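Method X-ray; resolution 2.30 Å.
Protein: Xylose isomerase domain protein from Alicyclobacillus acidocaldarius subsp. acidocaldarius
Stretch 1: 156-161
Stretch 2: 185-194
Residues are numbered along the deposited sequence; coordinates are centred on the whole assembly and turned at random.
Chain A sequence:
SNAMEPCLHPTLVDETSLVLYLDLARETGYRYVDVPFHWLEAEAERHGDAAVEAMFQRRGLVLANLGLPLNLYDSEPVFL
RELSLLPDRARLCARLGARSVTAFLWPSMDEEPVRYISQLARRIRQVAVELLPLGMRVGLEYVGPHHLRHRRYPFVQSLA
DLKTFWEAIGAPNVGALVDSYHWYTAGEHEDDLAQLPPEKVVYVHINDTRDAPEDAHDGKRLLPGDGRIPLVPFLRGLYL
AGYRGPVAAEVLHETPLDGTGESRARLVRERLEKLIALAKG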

# COMPACT_ATOMS: atom_id res chain seq x y z
N VAL A 156 -23.48 9.59 -6.52
CA VAL A 156 -23.55 8.44 -7.44
C VAL A 156 -24.98 8.08 -7.80
O VAL A 156 -25.77 7.79 -6.92
CB VAL A 156 -22.86 7.19 -6.83
CG1 VAL A 156 -23.05 5.92 -7.68
CG2 VAL A 156 -21.38 7.50 -6.66
N GLN A 157 -25.27 8.02 -9.11
CA GLN A 157 -26.63 7.71 -9.63
C GLN A 157 -26.67 6.62 -10.67
O GLN A 157 -27.73 6.35 -11.28
CB GLN A 157 -27.26 8.97 -10.21
CG GLN A 157 -27.50 10.01 -9.13
CD GLN A 157 -27.85 11.36 -9.66
OE1 GLN A 157 -28.13 11.54 -10.85
NE2 GLN A 157 -27.86 12.34 -8.77
N SER A 158 -25.55 5.91 -10.76
CA SER A 158 -25.36 4.94 -11.81
C SER A 158 -24.07 4.16 -11.63
O SER A 158 -23.15 4.58 -10.92
CB SER A 158 -25.24 5.67 -13.15
OG SER A 158 -23.95 6.33 -13.23
N LEU A 159 -24.01 3.05 -12.34
CA LEU A 159 -22.82 2.25 -12.39
C LEU A 159 -21.61 3.03 -12.91
O LEU A 159 -20.53 2.89 -12.38
CB LEU A 159 -23.07 1.04 -13.27
CG LEU A 159 -21.86 0.15 -13.47
CD1 LEU A 159 -21.37 -0.30 -12.06
CD2 LEU A 159 -22.18 -1.02 -14.43
N ALA A 160 -21.78 3.81 -13.96
CA ALA A 160 -20.67 4.67 -14.53
C ALA A 160 -20.13 5.61 -13.45
O ALA A 160 -18.94 5.75 -13.27
CB ALA A 160 -21.12 5.47 -15.80
N ASP A 161 -21.03 6.24 -12.71
CA ASP A 161 -20.62 7.08 -11.58
C ASP A 161 -19.83 6.26 -10.54
O ASP A 161 -18.76 6.69 -10.07
CB ASP A 161 -21.82 7.69 -10.86
CG ASP A 161 -22.54 8.76 -11.66
OD1 ASP A 161 -22.11 9.11 -12.76
OD2 ASP A 161 -23.60 9.22 -11.15
N THR A 185 -33.85 2.08 -13.27
CA THR A 185 -34.04 3.54 -13.07
C THR A 185 -32.87 4.39 -13.61
O THR A 185 -33.08 5.54 -14.03
CB THR A 185 -34.34 3.92 -11.58
OG1 THR A 185 -33.36 3.31 -10.70
CG2 THR A 185 -35.78 3.48 -11.20
N ALA A 186 -31.67 3.82 -13.67
CA ALA A 186 -30.53 4.55 -14.26
C ALA A 186 -30.50 4.45 -15.79
O ALA A 186 -29.61 5.04 -16.42
CB ALA A 186 -29.19 4.09 -13.67
N GLY A 187 -31.43 3.70 -16.37
CA GLY A 187 -31.51 3.60 -17.84
C GLY A 187 -30.34 2.83 -18.42
O GLY A 187 -29.99 3.02 -19.58
N GLU A 188 -29.75 1.91 -17.66
CA GLU A 188 -28.64 1.09 -18.17
C GLU A 188 -29.08 -0.09 -19.09
O GLU A 188 -30.24 -0.44 -19.13
CB GLU A 188 -27.81 0.60 -16.97
CG GLU A 188 -27.16 1.75 -16.23
CD GLU A 188 -26.62 1.40 -14.86
OE1 GLU A 188 -26.97 0.31 -14.29
OE2 GLU A 188 -25.82 2.23 -14.38
N HIS A 189 -28.11 -0.71 -19.75
CA HIS A 189 -28.26 -1.75 -20.78
C HIS A 189 -27.59 -3.02 -20.28
O HIS A 189 -26.63 -2.98 -19.50
CB HIS A 189 -27.53 -1.26 -22.05
CG HIS A 189 -27.85 -2.04 -23.33
ND1 HIS A 189 -27.19 -3.18 -23.69
CD2 HIS A 189 -28.74 -1.75 -24.40
CE1 HIS A 189 -27.65 -3.61 -24.89
NE2 HIS A 189 -28.58 -2.73 -25.33
N GLU A 190 -28.11 -4.17 -20.72
CA GLU A 190 -27.49 -5.47 -20.46
C GLU A 190 -25.93 -5.41 -20.58
O GLU A 190 -25.24 -5.94 -19.72
CB GLU A 190 -28.10 -6.53 -21.40
CG GLU A 190 -27.21 -7.73 -21.74
CD GLU A 190 -27.93 -8.88 -22.40
OE1 GLU A 190 -29.08 -8.72 -22.88
OE2 GLU A 190 -27.34 -9.97 -22.43
N ASP A 191 -25.41 -4.74 -21.61
CA ASP A 191 -23.97 -4.66 -21.87
C ASP A 191 -23.20 -3.88 -20.78
O ASP A 191 -22.01 -4.09 -20.62
CB ASP A 191 -23.61 -4.05 -23.28
CG ASP A 191 -24.16 -4.88 -24.46
OD1 ASP A 191 -24.54 -6.05 -24.25
OD2 ASP A 191 -24.18 -4.35 -25.60
N ASP A 192 -23.86 -2.98 -20.07
CA ASP A 192 -23.19 -2.29 -18.97
C ASP A 192 -22.72 -3.28 -17.89
O ASP A 192 -21.62 -3.16 -17.31
CB ASP A 192 -24.11 -1.23 -18.37
CG ASP A 192 -24.38 -0.09 -19.34
OD1 ASP A 192 -23.40 0.54 -19.81
OD2 ASP A 192 -25.57 0.17 -19.63
N LEU A 193 -23.55 -4.31 -17.69
CA LEU A 193 -23.33 -5.34 -16.71
C LEU A 193 -22.45 -6.43 -17.25
O LEU A 193 -21.62 -6.92 -16.52
CB LEU A 193 -24.65 -5.92 -16.27
CG LEU A 193 -25.65 -4.91 -15.75
CD1 LEU A 193 -26.94 -5.62 -15.36
CD2 LEU A 193 -25.08 -4.14 -14.57
N ALA A 194 -22.62 -6.81 -18.52
CA ALA A 194 -21.76 -7.82 -19.13
C ALA A 194 -20.26 -7.43 -19.19
O ALA A 194 -19.40 -8.30 -19.24
CB ALA A 194 -22.24 -8.20 -20.54
O HOH W 1 -24.18 3.45 -15.74

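The two stretches meet where each leads into a helix, and the contact is small, burying 217 Å² in total. Stretch 1 runs through a short loop into a helix that begins at Leu159; stretch 2 leaves one helix at Gly187, crosses a brief linker and enters another. Of the CA atoms, those of Ser158 and Ala186 come nearest, 5.7 Å apart, while the CA atoms of Leu159 and Asp192 are 8.0 Å apart.

The central polar link joins a side chain to a helix N-terminus. Glu188 points its CA-to-CB bond toward stretch 1 and adopts an extended m, t conformation with chi3 at -15°, which carries its carboxylate to the first turn of the helix. There Leu159 N donates to Glu188 OE2 at 2.8 Å with an angle of 158°. Amides at the start of a helix lack backbone acceptors from a preceding turn, so a carboxylate oxygen suits them well. Water 1 extends the same arrangement: it accepts from Ala160 N at 3.0 Å and donates to Glu188 OE2 at 2.5 Å, bridging a next amide that lies 4.4 Å from OE2 (Ala160 N to Glu188 OE2). Glu188 OE1 is satisfied elsewhere in the structure.

Ser158 caps this helix from within. Its p rotamer (chi1 73°) places OG to accept from Asp161 N at 3.0 Å, and Asp161, in the m rotamer, accepts through OD2 from Gln157 N, 2.9 Å away, one residue ahead of the cap. The serine hydroxyl serves the cap, while Ser158 CB lies 3.7 Å from Glu188 OE2.

A related capping pattern orders stretch 2. His189, with chi1 at -166° (t), accepts from Asp191 N through ND1 at 3.2 Å, and Asp192, in the m rotamer, accepts from His189 N through OD2 at 2.7 Å. Two residues before His189, Gly187 takes a positive phi of 69° in a Schellman motif that ends the preceding helix, a conformation favoured by glycine.

Van der Waals packing completes the contact. Leu159 has the largest covered area, 71 Å², and its t, p conformation directs CD2 to stretch 2, 3.6 Å from Asp192 O and, in an apolar contact, 4.3 Å from Leu193 CD2. Leu193 starts sideways, but its m, t rotamer brings its end nearer to Leu159. Ala186 points toward stretch 1, and its compact CB sits 3.6 Å from Gln157 O, a van der Waals contact beside the Ser158–Ala186 approach.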